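Side-chain contacts in MrsD protein (Bacillus sp., PDB 1P3Y), which catalyses the FAD-dependent oxidative decarboxylation of the C-terminal cysteine of the lantibiotic mersacidin to an aminoenethiol residue: residues H61-H66 and K71-V76; D83-I88 and N105-T110. All coordinates share one frame; numbering follows the deposited sequence.

Contact 1: residues H61-H66 and K71-V76; sequences HVYSEH and KRHSHV. With FAD (flavin-adenine dinucleotide), chain B.
In this Rossmann-type flavoprotein the edge strand 61-63 and the loop leading into helix 75-81 are joined chiefly by an edge-to-face pair, Tyr63 on His73, within a small aromatic cluster that His61 completes. Tyr63 points the CD2 edge of its ring at the face of His73, CD2 lying 3.3 Å from His73 CD2, with the planes at 82°. Tyr63 CB adds a CH-pi contact over the same ring. With CG anti to the carbonyl carbon, chi1 -80° brings the imidazole of His73 to the strand, where His73 ND1 makes a long, weak but straight bond (3.5 Å, 171°) to Ser64 O. The bent Arg72 chain passes along the backbone instead, its CD 3.5 Å from Glu65 O and its NH2 in a weak bond to His66 O. Glu65 OE2 accepts from O3B of FAD at 3.0 Å, while its OE1 is held by Leu106 N. Helix 75-81 begins at the active-site His75, whose NE2 lies 3.4 Å from FAD N10. The cross-links are thus mainly aromatic, reinforced by weak polar bonds; the stronger polar bonds are those of the Glu65 carboxylate, one oxygen to FAD and the other to the start of helix 106-113.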
loop_
_atom_site.group_PDB
_atom_site.type_symbol
_atom_site.label_atom_id
_atom_site.label_comp_id
_atom_site.label_asym_id
_atom_site.label_seq_id
_atom_site.Cartn_x
_atom_site.Cartn_y
_atom_site.Cartn_z
ATOM N N HIS A 61 -28.137 4.213 -12.302
ATOM C CA HIS A 61 -27.157 4.477 -11.265
ATOM C C HIS A 61 -27.067 3.278 -10.359
ATOM O O HIS A 61 -28.059 2.601 -10.130
ATOM C CB HIS A 61 -27.554 5.700 -10.446
ATOM C CG HIS A 61 -26.510 6.128 -9.464
ATOM N ND1 HIS A 61 -25.346 6.767 -9.845
ATOM C CD2 HIS A 61 -26.431 5.966 -8.121
ATOM C CE1 HIS A 61 -24.597 6.979 -8.776
ATOM N NE2 HIS A 61 -25.232 6.503 -7.717
ATOM N N VAL A 62 -25.876 3.035 -9.834
ATOM C CA VAL A 62 -25.641 1.902 -8.949
ATOM C C VAL A 62 -25.089 2.369 -7.608
ATOM O O VAL A 62 -24.017 2.969 -7.546
ATOM C CB VAL A 62 -24.612 0.922 -9.580
ATOM C CG1 VAL A 62 -24.402 -0.294 -8.674
ATOM C CG2 VAL A 62 -25.070 0.522 -10.971
ATOM N N TYR A 63 -25.813 2.099 -6.532
ATOM C CA TYR A 63 -25.342 2.484 -5.203
ATOM C C TYR A 63 -24.582 1.309 -4.611
ATOM O O TYR A 63 -25.117 0.214 -4.420
ATOM C CB TYR A 63 -26.499 2.837 -4.277
ATOM C CG TYR A 63 -27.307 4.023 -4.725
ATOM C CD1 TYR A 63 -28.553 3.858 -5.333
ATOM C CD2 TYR A 63 -26.843 5.319 -4.517
ATOM C CE1 TYR A 63 -29.318 4.958 -5.719
ATOM C CE2 TYR A 63 -27.596 6.418 -4.900
ATOM C CZ TYR A 63 -28.834 6.229 -5.502
ATOM O OH TYR A 63 -29.559 7.322 -5.906
ATOM N N SER A 64 -23.318 1.546 -4.312
ATOM C CA SER A 64 -22.478 0.509 -3.749
ATOM C C SER A 64 -22.408 0.601 -2.219
ATOM O O SER A 64 -22.593 1.675 -1.635
ATOM C CB SER A 64 -21.088 0.624 -4.370
ATOM O OG SER A 64 -20.196 -0.297 -3.790
ATOM N N GLU A 65 -22.157 -0.541 -1.582
ATOM C CA GLU A 65 -22.039 -0.636 -0.124
ATOM C C GLU A 65 -20.832 0.186 0.310
ATOM O O GLU A 65 -20.808 0.732 1.416
ATOM C CB GLU A 65 -21.854 -2.113 0.283
ATOM C CG GLU A 65 -21.774 -2.400 1.784
ATOM C CD GLU A 65 -23.040 -2.037 2.532
ATOM O OE1 GLU A 65 -24.127 -2.472 2.113
ATOM O OE2 GLU A 65 -22.956 -1.324 3.547
ATOM N N HIS A 66 -19.846 0.267 -0.588
ATOM C CA HIS A 66 -18.601 0.996 -0.371
ATOM C C HIS A 66 -18.766 2.506 -0.549
ATOM O O HIS A 66 -17.794 3.263 -0.431
ATOM C CB HIS A 66 -17.541 0.492 -1.351
ATOM C CG HIS A 66 -17.459 -1.000 -1.433
ATOM N ND1 HIS A 66 -17.360 -1.804 -0.318
ATOM C CD2 HIS A 66 -17.476 -1.834 -2.499
ATOM C CE1 HIS A 66 -17.324 -3.071 -0.693
ATOM N NE2 HIS A 66 -17.393 -3.116 -2.012
ATOM N N LYS A 71 -17.868 8.023 0.837
ATOM C CA LYS A 71 -19.029 8.441 1.600
ATOM C C LYS A 71 -20.134 7.435 1.359
ATOM O O LYS A 71 -20.507 7.183 0.209
ATOM C CB LYS A 71 -19.497 9.841 1.178
ATOM C CG LYS A 71 -20.630 10.424 2.039
ATOM C CD LYS A 71 -20.988 11.809 1.546
ATOM C CE LYS A 71 -22.322 12.296 2.077
ATOM N NZ LYS A 71 -22.684 13.652 1.532
ATOM N N ARG A 72 -20.641 6.850 2.446
ATOM C CA ARG A 72 -21.724 5.878 2.352
ATOM C C ARG A 72 -22.960 6.541 1.757
ATOM O O ARG A 72 -23.314 7.673 2.124
ATOM C CB ARG A 72 -22.080 5.310 3.732
ATOM C CG ARG A 72 -20.966 4.524 4.423
ATOM C CD ARG A 72 -20.363 3.437 3.531
ATOM N NE ARG A 72 -19.206 3.933 2.779
ATOM C CZ ARG A 72 -18.003 4.161 3.306
ATOM N NH1 ARG A 72 -17.776 3.934 4.597
ATOM N NH2 ARG A 72 -17.020 4.623 2.540
ATOM N N HIS A 73 -23.605 5.840 0.827
ATOM C CA HIS A 73 -24.816 6.353 0.206
ATOM C C HIS A 73 -25.930 6.424 1.261
ATOM O O HIS A 73 -25.877 5.702 2.266
ATOM C CB HIS A 73 -25.198 5.459 -0.964
ATOM C CG HIS A 73 -24.411 5.742 -2.208
ATOM N ND1 HIS A 73 -23.586 4.810 -2.801
ATOM C CD2 HIS A 73 -24.358 6.846 -2.996
ATOM C CE1 HIS A 73 -23.063 5.324 -3.903
ATOM N NE2 HIS A 73 -23.518 6.557 -4.046
ATOM N N SER A 74 -26.915 7.305 1.067
ATOM C CA SER A 74 -28.000 7.434 2.050
ATOM C C SER A 74 -29.175 6.483 1.822
ATOM O O SER A 74 -29.788 6.466 0.744
ATOM C CB SER A 74 -28.522 8.875 2.102
ATOM O OG SER A 74 -29.455 9.039 3.166
ATOM N N HIS A 75 -29.478 5.694 2.852
ATOM C CA HIS A 75 -30.580 4.730 2.815
ATOM C C HIS A 75 -31.924 5.468 2.795
ATOM O O HIS A 75 -32.865 5.044 2.120
ATOM C CB HIS A 75 -30.510 3.799 4.034
ATOM C CG HIS A 75 -30.496 4.525 5.343
ATOM N ND1 HIS A 75 -31.365 4.225 6.370
ATOM C CD2 HIS A 75 -29.748 5.567 5.777
ATOM C CE1 HIS A 75 -31.156 5.054 7.378
ATOM N NE2 HIS A 75 -30.181 5.880 7.044
ATOM N N VAL A 76 -32.011 6.575 3.531
ATOM C CA VAL A 76 -33.244 7.357 3.567
ATOM C C VAL A 76 -33.443 8.058 2.219
ATOM O O VAL A 76 -34.572 8.197 1.744
ATOM C CB VAL A 76 -33.220 8.425 4.699
ATOM C CG1 VAL A 76 -32.813 7.773 6.020
ATOM C CG2 VAL A 76 -32.279 9.571 4.332
HETATM P PA FAD B . -22.236 -1.031 11.907
HETATM O O1A FAD B . -21.561 0.329 11.774
HETATM O O2A FAD B . -21.498 -2.124 12.656
HETATM O O5B FAD B . -22.618 -1.652 10.438
HETATM C C5B FAD B . -22.682 -0.867 9.210
HETATM C C4B FAD B . -21.398 -0.974 8.396
HETATM O O4B FAD B . -20.329 -1.403 9.231
HETATM C C3B FAD B . -21.445 -2.000 7.250
HETATM O O3B FAD B . -21.259 -1.238 6.061
HETATM C C2B FAD B . -20.352 -2.959 7.588
HETATM O O2B FAD B . -19.655 -3.622 6.571
HETATM C C1B FAD B . -19.412 -2.140 8.468
HETATM N N9A FAD B . -18.528 -2.833 9.461
HETATM C C8A FAD B . -18.835 -3.526 10.712
HETATM N N7A FAD B . -17.788 -4.024 11.330
HETATM C C5A FAD B . -16.678 -3.674 10.494
HETATM C C6A FAD B . -15.249 -3.912 10.561
HETATM N N6A FAD B . -14.674 -4.570 11.581
HETATM N N1A FAD B . -14.430 -3.422 9.498
HETATM C C2A FAD B . -14.964 -2.747 8.435
HETATM N N3A FAD B . -16.352 -2.454 8.289
HETATM C C4A FAD B . -17.114 -3.003 9.418
HETATM N N1 FAD B . -29.688 3.865 10.929
HETATM C C2 FAD B . -30.550 4.038 12.005
HETATM O O2 FAD B . -31.215 3.064 12.451
HETATM N N3 FAD B . -30.669 5.309 12.589
HETATM C C4 FAD B . -29.960 6.495 12.163
HETATM O O4 FAD B . -30.153 7.620 12.766
HETATM C C4X FAD B . -29.092 6.286 11.094
HETATM N N5 FAD B . -28.341 7.430 10.651
HETATM C C5X FAD B . -27.419 7.237 9.574
HETATM C C6 FAD B . -26.645 8.338 9.094
HETATM C C7 FAD B . -25.682 8.225 8.007
HETATM C C7M FAD B . -24.885 9.490 7.578
HETATM C C8 FAD B . -25.507 6.899 7.375
HETATM C C8M FAD B . -24.538 6.627 6.242
HETATM C C9 FAD B . -26.245 5.785 7.809
HETATM C C9A FAD B . -27.209 5.899 8.894
HETATM N N10 FAD B . -28.063 4.790 9.445
HETATM C C10 FAD B . -28.966 4.976 10.503
HETATM C "C1'" FAD B . -27.912 3.499 8.841
HETATM C "C2'" FAD B . -27.083 2.498 9.560
HETATM O "O2'" FAD B . -25.699 3.058 9.680
HETATM C "C3'" FAD B . -26.998 1.226 8.802
HETATM O "O3'" FAD B . -28.188 0.423 8.949
HETATM C "C4'" FAD B . -25.795 0.322 9.199
HETATM O "O4'" FAD B . -25.815 -0.852 8.319
HETATM C "C5'" FAD B . -25.808 -0.174 10.624
HETATM O "O5'" FAD B . -25.181 0.776 11.500
HETATM P P FAD B . -24.641 0.370 12.925
HETATM O O1P FAD B . -24.079 1.594 13.507
HETATM O O2P FAD B . -25.758 -0.292 13.691
HETATM O O3P FAD B . -23.610 -0.842 12.640
#

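Contact 2: residues D83-I88 and N105-T110; sequences DIYCII and NLVATT. With FAD (flavin-adenine dinucleotide), chain B.
Tyr85 and Val107 meet through a buried hydrogen bond that ties central strand 84-87 to helix 106-110, a worked example of how one phenol can bridge a sheet and its covering helix. The segment axes approach no closer than 10.4 Å, a gap that the tyrosine spans. Its CG is anti to the backbone N (chi1 -179°), and the ring reaches out until Tyr85 OH gives its proton to Val107 O at 2.7 Å. The acceptor lies at the ring's edge, and the hydroxyl is tilted only 16° from the plane of that carbonyl. Thr110 closes over one face: its CG2 stands 3.9 Å from the ring centroid in a CH-pi contact, offset toward the rim. The same threonine turns OG1 back to Leu106 O (2.8 Å), leaving the methyl for the ring.

Packing is sparser beside this core. Ile87 touches the helix with a single methyl, CD1 meeting Val107 CG1 at 3.7 Å, and it also packs on Phe120 of the next strand. No solvent side exists among the touching residues, all of which are buried; the helix instead turns another flank to FAD. There Thr109 OG1 accepts from FAD O3' (2.7 Å) and donates to Asn105 O (2.8 Å), a carbonyl that also receives Thr109 N. Asn105 caps the helix, its OD1 taking Ala108 N at 3.0 Å, and its ND2 bonds to phosphate oxygen O2A of a second FAD. Chemically, then, the two flanks of the helix differ: toward the sheet, a buried hydroxyl and a helix carbonyl satisfy each other, whereas on the cofactor side Thr109 binds the ribityl O3' of one FAD and Asn105 a phosphate oxygen of another, so the start of the helix serves two cofactors.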
loop_
_atom_site.group_PDB
_atom_site.type_symbol
_atom_site.label_atom_id
_atom_site.label_comp_id
_atom_site.label_asym_id
_atom_site.label_seq_id
_atom_site.Cartn_x
_atom_site.Cartn_y
_atom_site.Cartn_z
ATOM N N ASP A 83 -40.006 4.602 -5.635
ATOM C CA ASP A 83 -41.442 4.434 -5.431
ATOM C C ASP A 83 -41.640 2.951 -5.166
ATOM O O ASP A 83 -42.503 2.546 -4.379
ATOM C CB ASP A 83 -42.241 4.823 -6.684
ATOM C CG ASP A 83 -42.129 6.290 -7.017
ATOM O OD1 ASP A 83 -42.325 7.116 -6.096
ATOM O OD2 ASP A 83 -41.852 6.612 -8.196
ATOM N N ILE A 84 -40.838 2.141 -5.847
ATOM C CA ILE A 84 -40.901 0.703 -5.679
ATOM C C ILE A 84 -39.502 0.154 -5.409
ATOM O O ILE A 84 -38.537 0.485 -6.113
ATOM C CB ILE A 84 -41.476 0.026 -6.938
ATOM C CG1 ILE A 84 -42.914 0.512 -7.172
ATOM C CG2 ILE A 84 -41.435 -1.503 -6.783
ATOM C CD1 ILE A 84 -43.439 0.202 -8.563
ATOM N N TYR A 85 -39.392 -0.671 -4.368
ATOM C CA TYR A 85 -38.119 -1.291 -4.008
ATOM C C TYR A 85 -38.269 -2.797 -4.125
ATOM O O TYR A 85 -39.029 -3.448 -3.399
ATOM C CB TYR A 85 -37.705 -0.898 -2.585
ATOM C CG TYR A 85 -36.380 -1.483 -2.118
ATOM C CD1 TYR A 85 -35.288 -1.582 -2.980
ATOM C CD2 TYR A 85 -36.199 -1.851 -0.778
ATOM C CE1 TYR A 85 -34.039 -2.027 -2.513
ATOM C CE2 TYR A 85 -34.967 -2.291 -0.299
ATOM C CZ TYR A 85 -33.886 -2.377 -1.169
ATOM O OH TYR A 85 -32.668 -2.810 -0.678
ATOM N N CYS A 86 -37.527 -3.348 -5.063
ATOM C CA CYS A 86 -37.578 -4.759 -5.313
ATOM C C CYS A 86 -36.178 -5.358 -5.189
ATOM O O CYS A 86 -35.224 -4.890 -5.809
ATOM C CB CYS A 86 -38.179 -4.964 -6.712
ATOM S SG CYS A 86 -37.979 -6.598 -7.365
ATOM N N ILE A 87 -36.053 -6.384 -4.357
ATOM C CA ILE A 87 -34.776 -7.052 -4.171
ATOM C C ILE A 87 -34.726 -8.356 -4.967
ATOM O O ILE A 87 -35.412 -9.323 -4.643
ATOM C CB ILE A 87 -34.519 -7.346 -2.678
ATOM C CG1 ILE A 87 -34.434 -6.015 -1.912
ATOM C CG2 ILE A 87 -33.224 -8.194 -2.514
ATOM C CD1 ILE A 87 -34.276 -6.161 -0.388
ATOM N N ILE A 88 -33.918 -8.362 -6.018
ATOM C CA ILE A 88 -33.745 -9.530 -6.859
ATOM C C ILE A 88 -32.298 -9.619 -7.385
ATOM O O ILE A 88 -31.806 -8.729 -8.075
ATOM C CB ILE A 88 -34.743 -9.500 -8.069
ATOM C CG1 ILE A 88 -34.471 -10.698 -8.994
ATOM C CG2 ILE A 88 -34.624 -8.168 -8.859
ATOM C CD1 ILE A 88 -35.502 -10.874 -10.093
ATOM N N ASN A 105 -26.154 -4.071 6.041
ATOM C CA ASN A 105 -25.696 -3.567 4.752
ATOM C C ASN A 105 -26.766 -2.631 4.228
ATOM O O ASN A 105 -27.889 -2.587 4.768
ATOM C CB ASN A 105 -25.372 -4.676 3.729
ATOM C CG ASN A 105 -26.493 -5.688 3.545
ATOM O OD1 ASN A 105 -27.684 -5.348 3.504
ATOM N ND2 ASN A 105 -26.103 -6.950 3.402
ATOM N N LEU A 106 -26.420 -1.879 3.188
ATOM C CA LEU A 106 -27.331 -0.898 2.646
ATOM C C LEU A 106 -28.632 -1.522 2.128
ATOM O O LEU A 106 -29.711 -0.955 2.328
ATOM C CB LEU A 106 -26.598 -0.068 1.579
ATOM C CG LEU A 106 -27.264 1.177 0.979
ATOM C CD1 LEU A 106 -27.613 2.195 2.042
ATOM C CD2 LEU A 106 -26.323 1.775 -0.038
ATOM N N VAL A 107 -28.544 -2.697 1.503
ATOM C CA VAL A 107 -29.742 -3.365 0.965
ATOM C C VAL A 107 -30.802 -3.601 2.050
ATOM O O VAL A 107 -31.974 -3.267 1.876
ATOM C CB VAL A 107 -29.366 -4.713 0.282
ATOM C CG1 VAL A 107 -30.628 -5.534 -0.019
ATOM C CG2 VAL A 107 -28.586 -4.429 -1.024
ATOM N N ALA A 108 -30.379 -4.154 3.176
ATOM C CA ALA A 108 -31.277 -4.414 4.285
ATOM C C ALA A 108 -31.739 -3.127 4.979
ATOM O O ALA A 108 -32.864 -3.038 5.471
ATOM C CB ALA A 108 -30.586 -5.343 5.308
ATOM N N THR A 109 -30.866 -2.135 5.032
ATOM C CA THR A 109 -31.195 -0.878 5.678
ATOM C C THR A 109 -32.263 -0.142 4.867
ATOM O O THR A 109 -33.216 0.435 5.408
ATOM C CB THR A 109 -29.920 0.029 5.798
ATOM O OG1 THR A 109 -28.916 -0.648 6.570
ATOM C CG2 THR A 109 -30.260 1.354 6.494
ATOM N N THR A 110 -32.093 -0.162 3.556
ATOM C CA THR A 110 -33.026 0.504 2.680
ATOM C C THR A 110 -34.434 -0.037 2.869
ATOM O O THR A 110 -35.403 0.714 2.773
ATOM C CB THR A 110 -32.575 0.357 1.225
ATOM O OG1 THR A 110 -31.274 0.955 1.094
ATOM C CG2 THR A 110 -33.567 1.040 0.275
HETATM P PA FAD B . -22.236 -1.031 11.907
HETATM O O1A FAD B . -21.561 0.329 11.774
HETATM O O2A FAD B . -21.498 -2.124 12.656
HETATM O O5B FAD B . -22.618 -1.652 10.438
HETATM C C5B FAD B . -22.682 -0.867 9.210
HETATM C C4B FAD B . -21.398 -0.974 8.396
HETATM O O4B FAD B . -20.329 -1.403 9.231
HETATM C C3B FAD B . -21.445 -2.000 7.250
HETATM O O3B FAD B . -21.259 -1.238 6.061
HETATM C C2B FAD B . -20.352 -2.959 7.588
HETATM O O2B FAD B . -19.655 -3.622 6.571
HETATM C C1B FAD B . -19.412 -2.140 8.468
HETATM N N9A FAD B . -18.528 -2.833 9.461
HETATM C C8A FAD B . -18.835 -3.526 10.712
HETATM N N7A FAD B . -17.788 -4.024 11.330
HETATM C C5A FAD B . -16.678 -3.674 10.494
HETATM C C6A FAD B . -15.249 -3.912 10.561
HETATM N N6A FAD B . -14.674 -4.570 11.581
HETATM N N1A FAD B . -14.430 -3.422 9.498
HETATM C C2A FAD B . -14.964 -2.747 8.435
HETATM N N3A FAD B . -16.352 -2.454 8.289
HETATM C C4A FAD B . -17.114 -3.003 9.418
HETATM N N1 FAD B . -29.688 3.865 10.929
HETATM C C2 FAD B . -30.550 4.038 12.005
HETATM O O2 FAD B . -31.215 3.064 12.451
HETATM N N3 FAD B . -30.669 5.309 12.589
HETATM C C4 FAD B . -29.960 6.495 12.163
HETATM O O4 FAD B . -30.153 7.620 12.766
HETATM C C4X FAD B . -29.092 6.286 11.094
HETATM N N5 FAD B . -28.341 7.430 10.651
HETATM C C5X FAD B . -27.419 7.237 9.574
HETATM C C6 FAD B . -26.645 8.338 9.094
HETATM C C7 FAD B . -25.682 8.225 8.007
HETATM C C7M FAD B . -24.885 9.490 7.578
HETATM C C8 FAD B . -25.507 6.899 7.375
HETATM C C8M FAD B . -24.538 6.627 6.242
HETATM C C9 FAD B . -26.245 5.785 7.809
HETATM C C9A FAD B . -27.209 5.899 8.894
HETATM N N10 FAD B . -28.063 4.790 9.445
HETATM C C10 FAD B . -28.966 4.976 10.503
HETATM C "C1'" FAD B . -27.912 3.499 8.841
HETATM C "C2'" FAD B . -27.083 2.498 9.560
HETATM O "O2'" FAD B . -25.699 3.058 9.680
HETATM C "C3'" FAD B . -26.998 1.226 8.802
HETATM O "O3'" FAD B . -28.188 0.423 8.949
HETATM C "C4'" FAD B . -25.795 0.322 9.199
HETATM O "O4'" FAD B . -25.815 -0.852 8.319
HETATM C "C5'" FAD B . -25.808 -0.174 10.624
HETATM O "O5'" FAD B . -25.181 0.776 11.500
HETATM P P FAD B . -24.641 0.370 12.925
HETATM O O1P FAD B . -24.079 1.594 13.507
HETATM O O2P FAD B . -25.758 -0.292 13.691
HETATM O O3P FAD B . -23.610 -0.842 12.640
#

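How the contacts relate
Contacts 1 and 2 lie about 11 Å apart, centre to centre, and both segments of contact 1 precede those of contact 2 in the chain. Helix 75-81, which starts in contact 1, leads directly into strand 84-90 of contact 2. One parallel sheet underlies the pair, with contact 1 at its outermost strand 61-63 and contact 2 at an inner one. They meet through Glu65 and the start of helix 106-113, and where His75 packs on Leu106 and Thr109. Both contacts touch one FAD, and Glu65 and Asn105 also reach a second. Several further bonds to the first FAD come from a neighbouring subunit, so that cofactor site is built at a subunit interface of the dodecamer.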